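Local coordinates for LipS lipolytic enzyme (Unidentified, PDB 4FBL), which probably hydrolyses ester bonds of lipids and related esters, as a thermostable lipase of the alpha/beta-hydrolase fold, at residues R85-G90 with A101-A106; A153-E158 with A208-L213; P169-E174 with T195-I200. All coordinates share one frame; numbering follows the deposited sequence.

Interaction 1. Residues R85-G90 with A101-A106; sequences RLTGHG and ASDWTA
Leu-86 and Thr-87 lie against Trp-104 and Asp-103, with the CA atoms of Leu-86 and Trp-104 6.1 Å apart. Residues 85-90 form an irregular loop, and residues 101-106 are the start of helix 101-118. The loop folds through a type II beta turn from Leu-86 to His-89, closed by a bond from His-89 N to Leu-86 O. Gly-88 has positive phi (77°) in this turn, where a side chain would press on the preceding carbonyl.

The turn presents Thr-87 O to the indole of Trp-104, which extends toward it from a CG anti to the carbonyl carbon, beside the backbone N. NE1 of Trp-104 donates to Thr-87 O at 3.0 Å, and the acceptor lies close to the indole plane. The N-H to O angle is 156°, so the bond is fairly straight. This bond helps fix the rotation of the indole. The imidazole of His-89 turns an edge toward the indole face in an offset edge-to-face pair, planes at 74°. Its NE2 is 3.7 Å from Trp-104 CZ2, and this buried nitrogen has no polar partner in the model. ND1, at another corner of the ring, is held by Gly-62 O. CB of Leu-86 meets Trp-104 CD1 at 3.9 Å. Thr-87 crosses Asp-103 at about a right angle, CB to CB at 3.8 Å. Their polar ends go to other partners: Thr-87 OG1 bonds to Asp-107 OD2, and Asp-103 OD2 bonds to Thr-100 N.

The contact joins the loop after strand 80-83 to the start of helix 101-118. Leu-86 and Trp-104 both pack on Met-129 of helix 129-140, which follows the probable nucleophile elbow. Trp-104 also touches His-202 of helix 200-213, and Phe-167 of the second subunit packs on Ala-101 and Thr-105.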
loop_
_atom_site.group_PDB
_atom_site.type_symbol
_atom_site.label_atom_id
_atom_site.label_comp_id
_atom_site.label_asym_id
_atom_site.label_seq_id
_atom_site.Cartn_x
_atom_site.Cartn_y
_atom_site.Cartn_z
ATOM N N ARG C 85 -11.795 -19.550 -3.241
ATOM C CA ARG C 85 -12.753 -18.543 -2.824
ATOM C C ARG C 85 -11.959 -17.718 -1.769
ATOM O O ARG C 85 -11.616 -18.235 -0.702
ATOM C CB ARG C 85 -14.003 -19.181 -2.172
ATOM C CG ARG C 85 -15.074 -18.111 -1.840
ATOM C CD ARG C 85 -16.354 -18.796 -1.182
ATOM N NE ARG C 85 -15.959 -19.639 -0.051
ATOM C CZ ARG C 85 -15.681 -19.199 1.167
ATOM N NH1 ARG C 85 -15.649 -17.891 1.471
ATOM N NH2 ARG C 85 -15.415 -20.089 2.075
ATOM N N LEU C 86 -11.676 -16.444 -2.062
ATOM C CA LEU C 86 -10.894 -15.677 -1.022
ATOM C C LEU C 86 -11.667 -15.522 0.287
ATOM O O LEU C 86 -12.896 -15.499 0.291
ATOM C CB LEU C 86 -10.471 -14.321 -1.533
ATOM C CG LEU C 86 -9.601 -14.447 -2.774
ATOM C CD1 LEU C 86 -9.226 -13.041 -3.390
ATOM C CD2 LEU C 86 -8.338 -15.363 -2.541
ATOM N N THR C 87 -10.951 -15.448 1.406
ATOM C CA THR C 87 -11.542 -15.205 2.713
ATOM C C THR C 87 -12.539 -14.031 2.692
ATOM O O THR C 87 -12.242 -12.955 2.143
ATOM C CB THR C 87 -10.392 -14.882 3.730
ATOM O OG1 THR C 87 -9.406 -15.947 3.633
ATOM C CG2 THR C 87 -10.961 -14.720 5.241
ATOM N N GLY C 88 -13.712 -14.214 3.311
ATOM C CA GLY C 88 -14.663 -13.132 3.350
ATOM C C GLY C 88 -15.440 -12.874 2.095
ATOM O O GLY C 88 -16.308 -11.961 2.085
ATOM N N HIS C 89 -15.135 -13.630 1.001
ATOM C CA HIS C 89 -15.840 -13.451 -0.297
ATOM C C HIS C 89 -16.883 -14.575 -0.582
ATOM O O HIS C 89 -16.735 -15.760 -0.085
ATOM C CB HIS C 89 -14.879 -13.327 -1.496
ATOM C CG HIS C 89 -13.975 -12.161 -1.400
ATOM N ND1 HIS C 89 -14.040 -11.090 -2.262
ATOM C CD2 HIS C 89 -13.052 -11.841 -0.470
ATOM C CE1 HIS C 89 -13.153 -10.182 -1.902
ATOM N NE2 HIS C 89 -12.525 -10.625 -0.845
ATOM N N GLY C 90 -17.905 -14.203 -1.366
ATOM C CA GLY C 90 -19.066 -15.103 -1.660
ATOM C C GLY C 90 -19.781 -15.625 -0.400
ATOM O O GLY C 90 -20.339 -16.745 -0.423
ATOM N N ALA C 101 -5.517 -8.367 3.860
ATOM C CA ALA C 101 -4.469 -8.801 2.942
ATOM C C ALA C 101 -3.613 -9.974 3.463
ATOM O O ALA C 101 -3.153 -10.765 2.613
ATOM C CB ALA C 101 -3.601 -7.643 2.467
ATOM N N SER C 102 -3.370 -10.111 4.785
ATOM C CA SER C 102 -2.745 -11.327 5.289
ATOM C C SER C 102 -3.594 -12.569 4.974
ATOM O O SER C 102 -3.044 -13.626 4.607
ATOM C CB SER C 102 -2.422 -11.262 6.815
ATOM O OG SER C 102 -1.568 -10.113 6.974
ATOM N N ASP C 103 -4.891 -12.496 5.196
ATOM C CA ASP C 103 -5.795 -13.577 4.810
ATOM C C ASP C 103 -5.624 -13.901 3.319
ATOM O O ASP C 103 -5.510 -15.046 2.982
ATOM C CB ASP C 103 -7.273 -13.183 5.025
ATOM C CG ASP C 103 -7.632 -12.961 6.546
ATOM O OD1 ASP C 103 -6.996 -13.535 7.415
ATOM O OD2 ASP C 103 -8.540 -12.203 6.881
ATOM N N TRP C 104 -5.669 -12.921 2.429
ATOM C CA TRP C 104 -5.741 -13.230 1.014
ATOM C C TRP C 104 -4.444 -13.772 0.454
ATOM O O TRP C 104 -4.448 -14.595 -0.460
ATOM C CB TRP C 104 -6.241 -12.044 0.148
ATOM C CG TRP C 104 -7.618 -11.581 0.654
ATOM C CD1 TRP C 104 -8.580 -12.360 1.238
ATOM C CD2 TRP C 104 -8.107 -10.220 0.733
ATOM N NE1 TRP C 104 -9.668 -11.601 1.641
ATOM C CE2 TRP C 104 -9.401 -10.278 1.356
ATOM C CE3 TRP C 104 -7.550 -8.971 0.388
ATOM C CZ2 TRP C 104 -10.174 -9.142 1.608
ATOM C CZ3 TRP C 104 -8.336 -7.782 0.637
ATOM C CH2 TRP C 104 -9.650 -7.904 1.200
ATOM N N THR C 105 -3.331 -13.284 0.955
ATOM C CA THR C 105 -2.053 -13.826 0.492
ATOM C C THR C 105 -1.892 -15.259 1.063
ATOM O O THR C 105 -1.306 -16.153 0.405
ATOM C CB THR C 105 -0.851 -12.928 0.896
ATOM O OG1 THR C 105 -0.945 -12.502 2.279
ATOM C CG2 THR C 105 -0.753 -11.730 -0.022
ATOM N N ALA C 106 -2.360 -15.485 2.297
ATOM C CA ALA C 106 -2.354 -16.849 2.834
ATOM C C ALA C 106 -3.280 -17.770 2.020
ATOM O O ALA C 106 -2.972 -18.997 1.878
ATOM C CB ALA C 106 -2.716 -16.914 4.379
#

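Interaction 2. Residues A153-E158 with A208-L213; sequences AALRME and AVAEML
Leu-155 and Arg-156 meet helix 200-213 in a mixed contact, apolar at the leucine and charged at the arginine. It joins the loop after strand 147-151 to residues 208-213 of that helix, at the subunit interface. Leu-155 CG rests on Ala-210 CB at 4.0 Å, and its CD2 meets Glu-211 CA at 3.9 Å. Ala-132 of helix 129-140 and Ile-240 of helix 235-243 also touch this leucine.

Glu-211 extends from the helix with CG anti to its backbone N (chi1 -169°). Its OE1 comes beside the arginine chain, 3.2 Å from Arg-156 CG. The salt bridge from Arg-156 NE to Glu-211 OE1 is long, at 3.4 Å. The guanidinium and carboxylate planes stand 76° apart, so the two groups do not pair flat. A water donates to both Leu-155 O and Glu-211 OE1, linking the loop backbone to the helix.

Arg-156 NH2 also pairs with Glu-211 OE2 of the second subunit, and the reverse pair is present too. The charges thus serve both the chain's own fold and the dimer, and the arginine probably stabilises the carboxylate in its ionised form.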
loop_
_atom_site.group_PDB
_atom_site.type_symbol
_atom_site.label_atom_id
_atom_site.label_comp_id
_atom_site.label_asym_id
_atom_site.label_seq_id
_atom_site.Cartn_x
_atom_site.Cartn_y
_atom_site.Cartn_z
ATOM N N ALA C 153 -4.822 -6.167 -13.886
ATOM C CA ALA C 153 -4.306 -6.305 -12.539
ATOM C C ALA C 153 -4.345 -4.949 -11.807
ATOM O O ALA C 153 -3.952 -3.963 -12.393
ATOM C CB ALA C 153 -2.857 -6.826 -12.581
ATOM N N ALA C 154 -4.829 -4.953 -10.563
ATOM C CA ALA C 154 -5.115 -3.725 -9.801
ATOM C C ALA C 154 -3.887 -3.327 -8.908
ATOM O O ALA C 154 -3.899 -3.447 -7.667
ATOM C CB ALA C 154 -6.360 -3.946 -8.944
ATOM N N LEU C 155 -2.812 -2.959 -9.553
ATOM C CA LEU C 155 -1.572 -2.488 -8.788
ATOM C C LEU C 155 -1.750 -1.033 -8.284
ATOM O O LEU C 155 -1.406 -0.728 -7.119
ATOM C CB LEU C 155 -0.355 -2.616 -9.638
ATOM C CG LEU C 155 0.412 -3.959 -9.555
ATOM C CD1 LEU C 155 -0.367 -5.149 -10.035
ATOM C CD2 LEU C 155 1.586 -3.828 -10.494
ATOM N N ARG C 156 -2.309 -0.169 -9.152
ATOM C CA ARG C 156 -2.515 1.294 -8.867
ATOM C C ARG C 156 -3.942 1.675 -9.211
ATOM O O ARG C 156 -4.293 1.686 -10.397
ATOM C CB ARG C 156 -1.538 2.105 -9.703
ATOM C CG ARG C 156 -0.082 1.852 -9.363
ATOM C CD ARG C 156 0.858 2.868 -10.226
ATOM N NE ARG C 156 1.441 3.902 -9.370
ATOM C CZ ARG C 156 0.908 5.099 -9.107
ATOM N NH1 ARG C 156 -0.235 5.502 -9.677
ATOM N NH2 ARG C 156 1.528 5.925 -8.289
ATOM N N MET C 157 -4.787 1.907 -8.204
ATOM C CA MET C 157 -6.172 2.323 -8.453
ATOM C C MET C 157 -6.234 3.800 -8.875
ATOM O O MET C 157 -7.158 4.222 -9.572
ATOM C CB MET C 157 -7.052 2.120 -7.260
ATOM C CG MET C 157 -7.196 0.630 -6.759
ATOM S SD MET C 157 -7.835 -0.419 -8.112
ATOM C CE MET C 157 -9.566 0.068 -8.054
ATOM N N GLU C 158 -5.296 4.601 -8.396
ATOM C CA GLU C 158 -5.175 6.013 -8.767
ATOM C C GLU C 158 -6.451 6.768 -8.545
ATOM O O GLU C 158 -6.869 7.455 -9.436
ATOM C CB GLU C 158 -4.742 6.172 -10.244
ATOM C CG GLU C 158 -3.265 6.471 -10.327
ATOM C CD GLU C 158 -2.657 5.937 -11.582
ATOM O OE1 GLU C 158 -3.427 5.778 -12.575
ATOM O OE2 GLU C 158 -1.395 5.710 -11.573
ATOM N N ALA C 208 0.115 -2.157 -3.873
ATOM C CA ALA C 208 1.467 -1.551 -3.651
ATOM C C ALA C 208 2.644 -2.578 -3.453
ATOM O O ALA C 208 3.763 -2.374 -3.949
ATOM C CB ALA C 208 1.409 -0.607 -2.474
ATOM N N VAL C 209 2.381 -3.651 -2.707
ATOM C CA VAL C 209 3.403 -4.666 -2.485
ATOM C C VAL C 209 3.750 -5.283 -3.843
ATOM O O VAL C 209 4.932 -5.405 -4.200
ATOM C CB VAL C 209 3.003 -5.703 -1.430
ATOM C CG1 VAL C 209 4.018 -6.931 -1.446
ATOM C CG2 VAL C 209 2.950 -5.014 -0.017
ATOM N N ALA C 210 2.727 -5.576 -4.663
ATOM C CA ALA C 210 2.978 -6.148 -6.012
ATOM C C ALA C 210 3.759 -5.263 -6.873
ATOM O O ALA C 210 4.711 -5.751 -7.596
ATOM C CB ALA C 210 1.616 -6.512 -6.765
ATOM N N GLU C 211 3.324 -3.984 -6.940
ATOM C CA GLU C 211 4.104 -3.033 -7.688
ATOM C C GLU C 211 5.605 -3.014 -7.264
ATOM O O GLU C 211 6.500 -2.922 -8.120
ATOM C CB GLU C 211 3.538 -1.611 -7.552
ATOM C CG GLU C 211 4.262 -0.705 -8.606
ATOM C CD GLU C 211 3.747 0.807 -8.603
ATOM O OE1 GLU C 211 2.747 1.109 -7.977
ATOM O OE2 GLU C 211 4.329 1.676 -9.263
ATOM N N MET C 212 5.871 -2.980 -5.966
ATOM C CA MET C 212 7.271 -2.908 -5.480
ATOM C C MET C 212 8.109 -4.217 -5.784
ATOM O O MET C 212 9.342 -4.164 -5.984
ATOM C CB MET C 212 7.250 -2.644 -3.966
ATOM C CG MET C 212 8.624 -2.031 -3.454
ATOM S SD MET C 212 8.659 -1.616 -1.715
ATOM C CE MET C 212 7.119 -0.592 -1.578
ATOM N N LEU C 213 7.424 -5.380 -5.854
ATOM C CA LEU C 213 8.045 -6.635 -6.313
ATOM C C LEU C 213 8.340 -6.813 -7.825
ATOM O O LEU C 213 9.089 -7.729 -8.208
ATOM C CB LEU C 213 7.157 -7.780 -5.906
ATOM C CG LEU C 213 7.096 -8.052 -4.434
ATOM C CD1 LEU C 213 6.015 -9.155 -4.067
ATOM C CD2 LEU C 213 8.457 -8.572 -3.948
HETATM O O HOH W 1 1.017 0.613 -6.288
#

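Interaction 3. Residues P169-E174 with T195-I200; sequences PDAPAE and TPVPAI
Val-197 carries the contact with residues 169-174, reaching Ala-171, Pro-172 and Ala-173. Its CB sits 3.4 Å from Pro-172 O and close to Ala-173 O as well. From there the side chain forks. CG1, anti to the backbone N (chi1 170°), reaches CB of Ala-171 at 3.8 Å. CG2, anti to the carbonyl carbon, touches Pro-172 O at 3.4 Å and lies near Ala-173 O. The valine therefore meets one methyl group and two backbone carbonyls.

The backbone of the same residue makes the hydrogen bond of the contact. Val-197 N donates to Ala-173 O at 3.0 Å, with an N-H to O angle of 154°. The donor is tilted 30° from the carbonyl plane. Next to it, Glu-174 and Pro-196 form an antiparallel, non-hydrogen-bonded pair, with CA atoms 4.6 Å apart. Glu-174 CA also approaches Thr-195 O at 3.4 Å in a CA-H...O contact. Beyond Pro-196 the chain turns away, and Ala-199 N bonds back to Pro-196 O.

This is the end of the small two-stranded antiparallel sheet formed by 174-176 and 194-196, separate from the main seven-stranded sheet. With helix 160-166 it lies in the insertion after strand 147-151, probably the cap (lid) region as in related alpha/beta-hydrolases. Thr-195 continues the pairing through backbone bonds with Leu-175, and packs on Phe-60 and Ile-178 of the spermidine pocket. Pro-196 and Ala-199 touch Met-96 of helix 93-97, while Ala-171 and Ile-200, which begins helix 200-213, pack on Leu-165 of helix 160-166.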
loop_
_atom_site.group_PDB
_atom_site.type_symbol
_atom_site.label_atom_id
_atom_site.label_comp_id
_atom_site.label_asym_id
_atom_site.label_seq_id
_atom_site.Cartn_x
_atom_site.Cartn_y
_atom_site.Cartn_z
ATOM N N PRO C 169 -11.867 7.836 9.856
ATOM C CA PRO C 169 -12.637 7.578 11.083
ATOM C C PRO C 169 -14.128 7.937 10.967
ATOM O O PRO C 169 -14.882 7.492 11.809
ATOM C CB PRO C 169 -11.965 8.495 12.120
ATOM C CG PRO C 169 -11.404 9.629 11.308
ATOM C CD PRO C 169 -11.210 9.162 9.879
ATOM N N ASP C 170 -14.535 8.703 9.945
ATOM C CA ASP C 170 -15.964 9.082 9.713
ATOM C C ASP C 170 -16.651 8.388 8.526
ATOM O O ASP C 170 -17.692 8.842 8.103
ATOM C CB ASP C 170 -16.095 10.602 9.402
ATOM C CG ASP C 170 -15.298 11.476 10.378
ATOM O OD1 ASP C 170 -15.530 11.331 11.598
ATOM O OD2 ASP C 170 -14.428 12.288 9.921
ATOM N N ALA C 171 -16.064 7.358 7.936
ATOM C CA ALA C 171 -16.665 6.756 6.729
ATOM C C ALA C 171 -17.872 5.892 7.095
ATOM O O ALA C 171 -17.926 5.343 8.175
ATOM C CB ALA C 171 -15.632 5.932 5.985
ATOM N N PRO C 172 -18.840 5.760 6.172
ATOM C CA PRO C 172 -19.948 4.778 6.330
ATOM C C PRO C 172 -19.417 3.341 6.407
ATOM O O PRO C 172 -18.279 3.089 5.887
ATOM C CB PRO C 172 -20.714 4.906 5.012
ATOM C CG PRO C 172 -19.811 5.569 4.063
ATOM C CD PRO C 172 -18.864 6.443 4.855
ATOM N N ALA C 173 -20.183 2.373 6.942
ATOM C CA ALA C 173 -19.716 0.971 6.789
ATOM C C ALA C 173 -19.650 0.467 5.312
ATOM O O ALA C 173 -18.778 -0.327 4.969
ATOM C CB ALA C 173 -20.506 0.018 7.643
ATOM N N GLU C 174 -20.555 0.909 4.435
ATOM C CA GLU C 174 -20.625 0.343 3.085
ATOM C C GLU C 174 -20.803 1.410 2.089
ATOM O O GLU C 174 -21.316 2.453 2.402
ATOM C CB GLU C 174 -21.793 -0.660 2.965
ATOM C CG GLU C 174 -21.554 -1.885 3.761
ATOM C CD GLU C 174 -22.786 -2.781 3.881
ATOM O OE1 GLU C 174 -23.888 -2.341 3.515
ATOM O OE2 GLU C 174 -22.647 -3.935 4.322
ATOM N N THR C 195 -19.521 -2.181 -1.525
ATOM C CA THR C 195 -18.112 -2.257 -1.048
ATOM C C THR C 195 -17.977 -2.023 0.471
ATOM O O THR C 195 -18.370 -0.946 0.969
ATOM C CB THR C 195 -17.366 -1.195 -1.743
ATOM O OG1 THR C 195 -17.510 -1.415 -3.152
ATOM C CG2 THR C 195 -15.874 -1.213 -1.306
ATOM N N PRO C 196 -17.528 -3.040 1.233
ATOM C CA PRO C 196 -17.311 -2.867 2.670
ATOM C C PRO C 196 -16.018 -2.019 2.896
ATOM O O PRO C 196 -14.877 -2.423 2.568
ATOM C CB PRO C 196 -17.035 -4.281 3.193
ATOM C CG PRO C 196 -17.152 -5.153 2.030
ATOM C CD PRO C 196 -17.103 -4.382 0.783
ATOM N N VAL C 197 -16.243 -0.816 3.393
ATOM C CA VAL C 197 -15.170 0.195 3.607
ATOM C C VAL C 197 -13.906 -0.291 4.331
ATOM O O VAL C 197 -12.795 -0.044 3.835
ATOM C CB VAL C 197 -15.805 1.466 4.219
ATOM C CG1 VAL C 197 -14.703 2.479 4.719
ATOM C CG2 VAL C 197 -16.574 2.112 3.166
ATOM N N PRO C 198 -14.055 -1.033 5.433
ATOM C CA PRO C 198 -12.796 -1.401 6.081
ATOM C C PRO C 198 -11.857 -2.287 5.244
ATOM O O PRO C 198 -10.727 -2.447 5.674
ATOM C CB PRO C 198 -13.230 -2.201 7.312
ATOM C CG PRO C 198 -14.624 -1.659 7.594
ATOM C CD PRO C 198 -15.208 -1.464 6.235
ATOM N N ALA C 199 -12.356 -2.914 4.160
ATOM C CA ALA C 199 -11.553 -3.929 3.459
ATOM C C ALA C 199 -10.746 -3.121 2.491
ATOM O O ALA C 199 -9.802 -3.627 1.973
ATOM C CB ALA C 199 -12.420 -5.002 2.730
ATOM N N ILE C 200 -11.137 -1.863 2.206
ATOM C CA ILE C 200 -10.413 -1.044 1.162
ATOM C C ILE C 200 -8.862 -0.859 1.358
ATOM O O ILE C 200 -8.068 -0.882 0.378
ATOM C CB ILE C 200 -11.066 0.384 0.977
ATOM C CG1 ILE C 200 -12.564 0.222 0.455
ATOM C CG2 ILE C 200 -10.149 1.309 0.161
ATOM C CD1 ILE C 200 -13.385 1.553 0.299
#

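How the interactions relate
Interactions 1 and 3 touch: Trp-104 CH2 meets Ala-199 CB at 4.3 Å. Their centres are about 17 Å apart. Interaction 2 touches neither, its nearest atoms being about 7 Å from each. Interaction 3 is nested in the chain loop that interaction 2 closes, and helix 200-213 runs from the end of interaction 3 into interaction 2. The bound spermidine is about 7 Å from the side chain of His-89, 8 Å from that of Thr-195 and 12 Å from that of Leu-155. Its pocket includes Ser-128 and His-259, probably members of the catalytic triad. Residues of all three interactions reach the second subunit, in interaction 3 through Pro-169.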